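Local coordinates for Slr0280 protein (PDB 5H3K), which is of unknown function but belongs to the phosphodiester glycosidase (NAGPA) family and may therefore cleave a phosphodiester-linked sugar, at residues Trp281-Val286 / Pro294-Thr299; Ala529-Ile534 / Ala573-Gly578; Ala546-Val551 / Ser580-Ala585. All coordinates share one frame; numbering follows the deposited sequence.

Interaction 1: residues Trp281-Val286 / Pro294-Thr299; sequences WQQRFV and PVTTVT
Two antiparallel strands, 281-286 and 294-299, are joined by four backbone hydrogen bonds, two in the pair Q282 with T297 and two in the pair R284 with V295. The shortest, from V295 N to R284 O (2.7 Å), enters nearly along the C=O axis, whereas Q282 N approaches T297 O from above the carbonyl plane. The tightly packed part lies at the buried residues V295 and T297 and, on the other face of the sheet, at the pair Q283 and T296. Q283 sets CG anti to its backbone N (chi1 -178°) and bends at chi2 (64°), which folds its amide across to the partner strand. There T296 OG1 donates to Q283 OE1 at 2.7 Å, in the amide plane and on a lone pair. On the same face, ring atom CE1 of the partly exposed F285 lies 3.8 Å from P294 CG, the two side chains crossing obliquely.

Looser and nearer to solvent are the ends of Q282, R284 and T299. Among them T297 OG1 occupies the crowded position between backbone N and carbonyl carbon (chi1 60°) and takes part in three bonds: it accepts R284 NH1 (2.9 Å), lying at the guanidinium edge, accepts one water (3.0 Å), and donates to another (2.7 Å). The first water also accepts a hydrogen bond from R284 NE (2.8 Å), and the other links Q282 OE1 to T299 OG1. Q282 NE2 rests 3.5 Å above the plane of the R284 guanidinium, over its centre. The arrangement is a classic beta hairpin, whose second strand is docked on strand 542-547 through backbone bonds of T296 and V298.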
loop_
_atom_site.group_PDB
_atom_site.type_symbol
_atom_site.label_atom_id
_atom_site.label_comp_id
_atom_site.label_asym_id
_atom_site.label_seq_id
_atom_site.Cartn_x
_atom_site.Cartn_y
_atom_site.Cartn_z
ATOM N N TRP A 281 0.459 -3.915 14.289
ATOM C CA TRP A 281 -0.142 -4.643 13.166
ATOM C C TRP A 281 -1.154 -5.660 13.709
ATOM O O TRP A 281 -0.841 -6.408 14.634
ATOM C CB TRP A 281 0.997 -5.307 12.357
ATOM C CG TRP A 281 0.683 -6.548 11.552
ATOM C CD1 TRP A 281 -0.486 -6.879 10.935
ATOM C CD2 TRP A 281 1.598 -7.620 11.280
ATOM N NE1 TRP A 281 -0.351 -8.089 10.284
ATOM C CE2 TRP A 281 0.908 -8.564 10.491
ATOM C CE3 TRP A 281 2.924 -7.857 11.623
ATOM C CZ2 TRP A 281 1.519 -9.741 10.043
ATOM C CZ3 TRP A 281 3.526 -9.030 11.178
ATOM C CH2 TRP A 281 2.824 -9.951 10.396
ATOM N N GLN A 282 -2.381 -5.663 13.180
ATOM C CA GLN A 282 -3.375 -6.634 13.627
ATOM C C GLN A 282 -4.062 -7.303 12.468
ATOM O O GLN A 282 -4.295 -6.678 11.430
ATOM C CB GLN A 282 -4.430 -5.982 14.535
ATOM C CG GLN A 282 -3.857 -5.424 15.820
ATOM C CD GLN A 282 -4.811 -4.484 16.531
ATOM O OE1 GLN A 282 -4.670 -3.256 16.467
ATOM N NE2 GLN A 282 -5.783 -5.055 17.220
ATOM N N GLN A 283 -4.371 -8.586 12.652
ATOM C CA GLN A 283 -5.256 -9.316 11.751
ATOM C C GLN A 283 -6.457 -9.739 12.599
ATOM O O GLN A 283 -6.281 -10.334 13.663
ATOM C CB GLN A 283 -4.545 -10.526 11.138
ATOM C CG GLN A 283 -5.395 -11.311 10.158
ATOM C CD GLN A 283 -5.775 -10.496 8.932
ATOM O OE1 GLN A 283 -4.954 -9.723 8.412
ATOM N NE2 GLN A 283 -7.027 -10.650 8.466
ATOM N N ARG A 284 -7.661 -9.405 12.147
ATOM C CA ARG A 284 -8.881 -9.580 12.940
ATOM C C ARG A 284 -10.032 -10.022 12.062
ATOM O O ARG A 284 -9.997 -9.844 10.841
ATOM C CB ARG A 284 -9.288 -8.241 13.574
ATOM C CG ARG A 284 -8.566 -7.873 14.853
ATOM C CD ARG A 284 -9.001 -6.494 15.334
ATOM N NE ARG A 284 -8.349 -5.418 14.586
ATOM C CZ ARG A 284 -8.398 -4.141 14.937
ATOM N NH1 ARG A 284 -7.774 -3.223 14.210
ATOM N NH2 ARG A 284 -9.073 -3.794 16.024
ATOM N N PHE A 285 -11.065 -10.585 12.688
ATOM C CA PHE A 285 -12.355 -10.769 12.028
ATOM C C PHE A 285 -13.315 -9.716 12.557
ATOM O O PHE A 285 -13.475 -9.574 13.769
ATOM C CB PHE A 285 -12.926 -12.166 12.296
ATOM C CG PHE A 285 -12.144 -13.279 11.649
ATOM C CD1 PHE A 285 -12.393 -13.646 10.337
ATOM C CD2 PHE A 285 -11.159 -13.959 12.359
ATOM C CE1 PHE A 285 -11.670 -14.676 9.734
ATOM C CE2 PHE A 285 -10.433 -14.991 11.767
ATOM C CZ PHE A 285 -10.690 -15.345 10.448
ATOM N N VAL A 286 -13.942 -8.959 11.663
ATOM C CA VAL A 286 -14.910 -7.958 12.090
ATOM C C VAL A 286 -16.318 -8.402 11.695
ATOM O O VAL A 286 -16.589 -8.690 10.523
ATOM C CB VAL A 286 -14.594 -6.568 11.511
ATOM C CG1 VAL A 286 -15.647 -5.562 11.949
ATOM C CG2 VAL A 286 -13.201 -6.107 11.950
ATOM N N PRO A 294 -12.588 -10.754 7.395
ATOM C CA PRO A 294 -11.185 -10.677 7.825
ATOM C C PRO A 294 -10.634 -9.302 7.447
ATOM O O PRO A 294 -10.801 -8.881 6.294
ATOM C CB PRO A 294 -10.491 -11.779 7.007
ATOM C CG PRO A 294 -11.615 -12.685 6.535
ATOM C CD PRO A 294 -12.799 -11.760 6.342
ATOM N N VAL A 295 -10.024 -8.599 8.403
ATOM C CA VAL A 295 -9.491 -7.259 8.163
ATOM C C VAL A 295 -8.048 -7.121 8.651
ATOM O O VAL A 295 -7.701 -7.556 9.757
ATOM C CB VAL A 295 -10.373 -6.171 8.837
ATOM C CG1 VAL A 295 -9.737 -4.798 8.720
ATOM C CG2 VAL A 295 -11.770 -6.142 8.218
ATOM N N THR A 296 -7.196 -6.523 7.819
ATOM C CA THR A 296 -5.826 -6.228 8.200
ATOM C C THR A 296 -5.679 -4.745 8.510
ATOM O O THR A 296 -6.118 -3.882 7.732
ATOM C CB THR A 296 -4.843 -6.556 7.067
ATOM O OG1 THR A 296 -5.153 -7.838 6.508
ATOM C CG2 THR A 296 -3.420 -6.560 7.598
ATOM N N THR A 297 -5.075 -4.437 9.655
ATOM C CA THR A 297 -4.850 -3.044 10.020
ATOM C C THR A 297 -3.422 -2.806 10.468
ATOM O O THR A 297 -2.754 -3.698 11.006
ATOM C CB THR A 297 -5.787 -2.571 11.147
ATOM O OG1 THR A 297 -5.571 -3.370 12.319
ATOM C CG2 THR A 297 -7.248 -2.666 10.726
ATOM N N VAL A 298 -2.964 -1.581 10.267
ATOM C CA VAL A 298 -1.756 -1.119 10.929
ATOM C C VAL A 298 -2.126 0.187 11.587
ATOM O O VAL A 298 -2.674 1.087 10.941
ATOM C CB VAL A 298 -0.592 -0.924 9.973
ATOM C CG1 VAL A 298 0.598 -0.375 10.729
ATOM C CG2 VAL A 298 -0.238 -2.247 9.292
ATOM N N THR A 299 -1.866 0.270 12.886
ATOM C CA THR A 299 -2.248 1.440 13.659
ATOM C C THR A 299 -0.987 2.196 14.050
ATOM O O THR A 299 -0.018 1.611 14.545
ATOM C CB THR A 299 -3.069 1.057 14.909
ATOM O OG1 THR A 299 -4.291 0.419 14.504
ATOM C CG2 THR A 299 -3.404 2.305 15.726
HETATM O O HOH W 1 -3.741 -2.300 14.028
HETATM O O HOH W 2 -7.237 -5.827 12.048
HETATM O O HOH W 3 -7.544 -9.666 5.624
#

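Interaction 2: residues Ala529-Ile534 / Ala573-Gly578; sequences ASRSAI and ALNLDG
L576 closes the side of strand 573-576 that faces S532 and I534. Its CB lies 3.6 Å from S532 O and also meets S532 CB; with CG anti to the carbonyl carbon (chi1 -63°), the chain then turns along the partner strand. CG touches A533 CA and I534 N, CD1 rests 3.6 Å from A533 C, against the backbone itself, and CD2 ends 4.0 Å from I534 CG2. An alanine here would probably lose the cover over the A533-I534 backbone and the branch contact with I534, loosening the packing of the two strands. L576 N donates to S532 O at 2.8 Å from well above the carbonyl plane.

The strands are antiparallel neighbours within one sheet, and helix 558-567, from the connection between strands 542-547 and 572-576, packs over R531, A533 and N575 on one face. On the opposite face I534 and L574 both reach I371, and their own contact runs from I534 CG2 to L574 CB at 4.1 Å. The regular bonds are here: L574 N meets I534 O at 2.9 Å nearly along the C=O axis, and I534 N returns to L574 O. N575 ND2 bonds to G502 O, and a water joins it to R531 NH1, while R531 NE bonds to A556 O. Farther along, G578 CA sits 3.5 Å from S530 O in a CA-H...O contact.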
loop_
_atom_site.group_PDB
_atom_site.type_symbol
_atom_site.label_atom_id
_atom_site.label_comp_id
_atom_site.label_asym_id
_atom_site.label_seq_id
_atom_site.Cartn_x
_atom_site.Cartn_y
_atom_site.Cartn_z
ATOM N N ALA A 529 -16.630 -5.066 -3.042
ATOM C CA ALA A 529 -15.217 -5.132 -3.417
ATOM C C ALA A 529 -14.264 -5.133 -2.232
ATOM O O ALA A 529 -14.670 -4.830 -1.106
ATOM C CB ALA A 529 -14.873 -3.954 -4.353
ATOM N N SER A 530 -12.994 -5.450 -2.500
ATOM C CA SER A 530 -11.920 -5.176 -1.549
ATOM C C SER A 530 -11.944 -3.678 -1.269
ATOM O O SER A 530 -12.295 -2.883 -2.150
ATOM C CB SER A 530 -10.556 -5.573 -2.118
ATOM O OG SER A 530 -10.526 -6.965 -2.411
ATOM N N ARG A 531 -11.607 -3.293 -0.041
ATOM C CA ARG A 531 -11.587 -1.876 0.349
ATOM C C ARG A 531 -10.323 -1.468 1.111
ATOM O O ARG A 531 -9.709 -2.278 1.821
ATOM C CB ARG A 531 -12.816 -1.529 1.202
ATOM C CG ARG A 531 -14.165 -1.907 0.581
ATOM C CD ARG A 531 -14.545 -0.976 -0.585
ATOM N NE ARG A 531 -15.821 -1.416 -1.144
ATOM C CZ ARG A 531 -16.406 -0.896 -2.216
ATOM N NH1 ARG A 531 -15.849 0.121 -2.865
ATOM N NH2 ARG A 531 -17.566 -1.405 -2.632
ATOM N N SER A 532 -9.938 -0.208 0.939
ATOM C CA SER A 532 -8.848 0.396 1.707
ATOM C C SER A 532 -9.381 1.647 2.388
ATOM O O SER A 532 -10.267 2.322 1.864
ATOM C CB SER A 532 -7.669 0.786 0.797
ATOM O OG SER A 532 -7.055 -0.358 0.232
ATOM N N ALA A 533 -8.851 1.971 3.562
ATOM C CA ALA A 533 -9.229 3.212 4.223
ATOM C C ALA A 533 -8.097 3.753 5.061
ATOM O O ALA A 533 -7.184 3.015 5.460
ATOM C CB ALA A 533 -10.500 3.031 5.091
ATOM N N ILE A 534 -8.165 5.054 5.324
ATOM C CA ILE A 534 -7.362 5.664 6.369
ATOM C C ILE A 534 -8.314 6.316 7.363
ATOM O O ILE A 534 -9.270 7.002 6.968
ATOM C CB ILE A 534 -6.316 6.675 5.835
ATOM C CG1 ILE A 534 -5.527 7.279 7.004
ATOM C CG2 ILE A 534 -6.975 7.768 4.972
ATOM C CD1 ILE A 534 -4.252 7.946 6.571
ATOM N N ALA A 573 -13.104 8.658 9.043
ATOM C CA ALA A 573 -12.662 7.611 8.132
ATOM C C ALA A 573 -12.868 8.031 6.687
ATOM O O ALA A 573 -13.928 8.551 6.333
ATOM C CB ALA A 573 -13.421 6.292 8.414
ATOM N N LEU A 574 -11.847 7.795 5.866
ATOM C CA LEU A 574 -11.865 8.114 4.446
ATOM C C LEU A 574 -11.683 6.833 3.657
ATOM O O LEU A 574 -10.709 6.088 3.868
ATOM C CB LEU A 574 -10.723 9.086 4.112
ATOM C CG LEU A 574 -10.456 9.360 2.631
ATOM C CD1 LEU A 574 -11.624 10.121 2.042
ATOM C CD2 LEU A 574 -9.154 10.169 2.512
ATOM N N ASN A 575 -12.622 6.565 2.754
ATOM C CA ASN A 575 -12.485 5.466 1.813
ATOM C C ASN A 575 -11.375 5.795 0.831
ATOM O O ASN A 575 -11.339 6.900 0.285
ATOM C CB ASN A 575 -13.786 5.216 1.054
ATOM C CG ASN A 575 -13.718 3.965 0.195
ATOM O OD1 ASN A 575 -13.520 2.849 0.711
ATOM N ND2 ASN A 575 -13.840 4.138 -1.124
ATOM N N LEU A 576 -10.445 4.864 0.652
ATOM C CA LEU A 576 -9.378 5.016 -0.334
ATOM C C LEU A 576 -9.758 4.140 -1.520
ATOM O O LEU A 576 -10.796 3.458 -1.484
ATOM C CB LEU A 576 -8.030 4.584 0.274
ATOM C CG LEU A 576 -7.530 5.427 1.467
ATOM C CD1 LEU A 576 -6.262 4.835 2.142
ATOM C CD2 LEU A 576 -7.283 6.872 1.057
ATOM N N ASP A 577 -8.950 4.142 -2.577
ATOM C CA ASP A 577 -9.215 3.277 -3.732
ATOM C C ASP A 577 -9.234 1.799 -3.289
ATOM O O ASP A 577 -8.490 1.393 -2.393
ATOM C CB ASP A 577 -8.139 3.528 -4.803
ATOM C CG ASP A 577 -8.420 2.835 -6.130
ATOM O OD1 ASP A 577 -9.586 2.474 -6.443
ATOM O OD2 ASP A 577 -7.430 2.678 -6.896
ATOM N N GLY A 578 -10.107 0.998 -3.892
ATOM C CA GLY A 578 -10.224 -0.397 -3.495
ATOM C C GLY A 578 -10.084 -1.383 -4.636
ATOM O O GLY A 578 -9.341 -1.140 -5.599
HETATM O O HOH W 4 -13.379 1.645 -2.923
HETATM O O HOH W 5 -11.821 1.306 -0.699
#

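Interaction 3: residues Ala546-Val551 / Ser580-Ala585; sequences ASHNRV and SSTSLA
The imidazole of H548 is gripped twice, once at each nitrogen: ND1 by S530 OG and NE2 by D592 OD2. These two bonds fix the rotation of the ring, and the neighbouring carboxylate would probably stabilise a positive charge on it.

H548 and T582 approach tip to tip: H548 CE1 lies 3.7 Å from T582 CG2, and H548 NE2 is 4.0 Å from the same methyl. T582 places that methyl by its first torsion (chi1 -69°), with CG2 anti to the backbone N and OG1 anti to the carbonyl carbon. The methyl therefore turns to the imidazole while the hydroxyl is hydrogen-bonded to S532 OG, so one residue presents an apolar and a polar end to different neighbours. CG2 also meets A546 CB at 3.7 Å, which makes it the point where three residues converge. Beside it, A546 CB lies 4.2 Å from L584 CB, extending the apolar seam to strand 584-585.

Within segment 580-585, S583 OG donates to S581 O at 2.8 Å, from 32° out of the carbonyl plane, where the 3-10 segment 580-581 passes into the loop residues T582 and S583. D592 joins both sides, since its OD1 takes L584 N while its OD2 holds H548. Together this is a sheet-to-sheet junction, with the end of strand 542-547 packed against the loop residue T582 and against L584 at the start of strand 584-586, which belongs to a second antiparallel sheet within the part of the chain assigned to the phosphodiester glycosidase family.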
loop_
_atom_site.group_PDB
_atom_site.type_symbol
_atom_site.label_atom_id
_atom_site.label_comp_id
_atom_site.label_asym_id
_atom_site.label_seq_id
_atom_site.Cartn_x
_atom_site.Cartn_y
_atom_site.Cartn_z
ATOM N N ALA A 546 -7.256 -2.588 5.382
ATOM C CA ALA A 546 -7.506 -3.339 4.144
ATOM C C ALA A 546 -8.451 -4.496 4.443
ATOM O O ALA A 546 -8.173 -5.310 5.335
ATOM C CB ALA A 546 -6.183 -3.883 3.557
ATOM N N SER A 547 -9.553 -4.574 3.703
ATOM C CA SER A 547 -10.517 -5.663 3.848
ATOM C C SER A 547 -10.745 -6.344 2.508
ATOM O O SER A 547 -10.681 -5.716 1.454
ATOM C CB SER A 547 -11.847 -5.162 4.410
ATOM O OG SER A 547 -12.505 -4.333 3.470
ATOM N N HIS A 548 -11.023 -7.640 2.536
ATOM C CA HIS A 548 -11.332 -8.330 1.283
ATOM C C HIS A 548 -12.697 -9.002 1.354
ATOM O O HIS A 548 -13.669 -8.346 1.735
ATOM C CB HIS A 548 -10.168 -9.237 0.872
ATOM C CG HIS A 548 -8.903 -8.466 0.608
ATOM N ND1 HIS A 548 -8.680 -7.810 -0.582
ATOM C CD2 HIS A 548 -7.833 -8.211 1.395
ATOM C CE1 HIS A 548 -7.505 -7.195 -0.527
ATOM N NE2 HIS A 548 -6.972 -7.420 0.657
ATOM N N ASN A 549 -12.806 -10.270 0.973
ATOM C CA ASN A 549 -14.118 -10.923 0.979
ATOM C C ASN A 549 -14.530 -11.315 2.380
ATOM O O ASN A 549 -13.685 -11.725 3.192
ATOM C CB ASN A 549 -14.102 -12.187 0.112
ATOM C CG ASN A 549 -13.959 -11.877 -1.363
ATOM O OD1 ASN A 549 -14.932 -11.916 -2.114
ATOM N ND2 ASN A 549 -12.743 -11.563 -1.786
ATOM N N ARG A 550 -15.822 -11.202 2.670
ATOM C CA ARG A 550 -16.345 -11.734 3.921
ATOM C C ARG A 550 -16.270 -13.258 3.854
ATOM O O ARG A 550 -16.194 -13.848 2.760
ATOM C CB ARG A 550 -17.782 -11.262 4.168
ATOM C CG ARG A 550 -18.850 -12.019 3.366
ATOM C CD ARG A 550 -20.142 -11.216 3.269
ATOM N NE ARG A 550 -20.001 -10.059 2.376
ATOM C CZ ARG A 550 -20.807 -8.996 2.379
ATOM N NH1 ARG A 550 -20.593 -7.999 1.530
ATOM N NH2 ARG A 550 -21.818 -8.922 3.233
ATOM N N VAL A 551 -16.250 -13.900 5.017
ATOM C CA VAL A 551 -16.228 -15.360 5.052
ATOM C C VAL A 551 -17.448 -15.887 4.307
ATOM O O VAL A 551 -18.586 -15.591 4.674
ATOM C CB VAL A 551 -16.179 -15.903 6.499
ATOM C CG1 VAL A 551 -16.247 -17.434 6.505
ATOM C CG2 VAL A 551 -14.910 -15.425 7.200
ATOM N N SER A 580 -8.792 -4.358 -6.815
ATOM C CA SER A 580 -7.440 -4.896 -7.000
ATOM C C SER A 580 -6.363 -3.895 -6.565
ATOM O O SER A 580 -5.208 -4.262 -6.363
ATOM C CB SER A 580 -7.221 -5.289 -8.465
ATOM O OG SER A 580 -7.392 -4.161 -9.304
ATOM N N SER A 581 -6.731 -2.629 -6.417
ATOM C CA SER A 581 -5.769 -1.651 -5.907
ATOM C C SER A 581 -5.454 -1.856 -4.425
ATOM O O SER A 581 -4.366 -1.496 -3.976
ATOM C CB SER A 581 -6.263 -0.223 -6.110
ATOM O OG SER A 581 -6.428 0.066 -7.488
ATOM N N THR A 582 -6.385 -2.436 -3.672
ATOM C CA THR A 582 -6.182 -2.566 -2.221
ATOM C C THR A 582 -4.911 -3.357 -1.923
ATOM O O THR A 582 -4.750 -4.475 -2.389
ATOM C CB THR A 582 -7.392 -3.213 -1.516
ATOM O OG1 THR A 582 -8.503 -2.302 -1.560
ATOM C CG2 THR A 582 -7.060 -3.505 -0.041
ATOM N N SER A 583 -4.016 -2.764 -1.134
ATOM C CA SER A 583 -2.766 -3.414 -0.750
ATOM C C SER A 583 -2.119 -2.640 0.400
ATOM O O SER A 583 -2.091 -1.406 0.403
ATOM C CB SER A 583 -1.835 -3.534 -1.966
ATOM O OG SER A 583 -1.983 -2.395 -2.818
ATOM N N LEU A 584 -1.625 -3.379 1.380
ATOM C CA LEU A 584 -1.091 -2.793 2.607
ATOM C C LEU A 584 0.248 -3.457 2.877
ATOM O O LEU A 584 0.305 -4.678 3.056
ATOM C CB LEU A 584 -2.068 -3.059 3.763
ATOM C CG LEU A 584 -1.673 -2.720 5.202
ATOM C CD1 LEU A 584 -1.237 -1.271 5.279
ATOM C CD2 LEU A 584 -2.857 -2.981 6.130
ATOM N N ALA A 585 1.327 -2.663 2.885
ATOM C CA ALA A 585 2.681 -3.215 3.021
ATOM C C ALA A 585 3.299 -2.822 4.354
ATOM O O ALA A 585 3.161 -1.682 4.798
ATOM C CB ALA A 585 3.597 -2.764 1.860
#

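In the fold
All three contacts are largely buried. Interactions 1 and 2 both hold water among their polar side chains, in interaction 1 beside the partly exposed Q282 and R284. Both join strands of one antiparallel sheet and rely on backbone bonds; strand 542-547, part of interaction 3, runs between them, so T296 O meets A546 N (2.9 Å) and R531 O meets S547 N (3.0 Å). Interaction 3 instead joins that sheet to a second one through apolar touches, the ring nitrogens of H548 and the hydroxyl of T582 being hydrogen-bonded to residues outside its segments. One of these is S530 of interaction 2, whose OG lies 2.7 Å from H548 ND1. Segments of interactions 2 and 3 alternate along the chain.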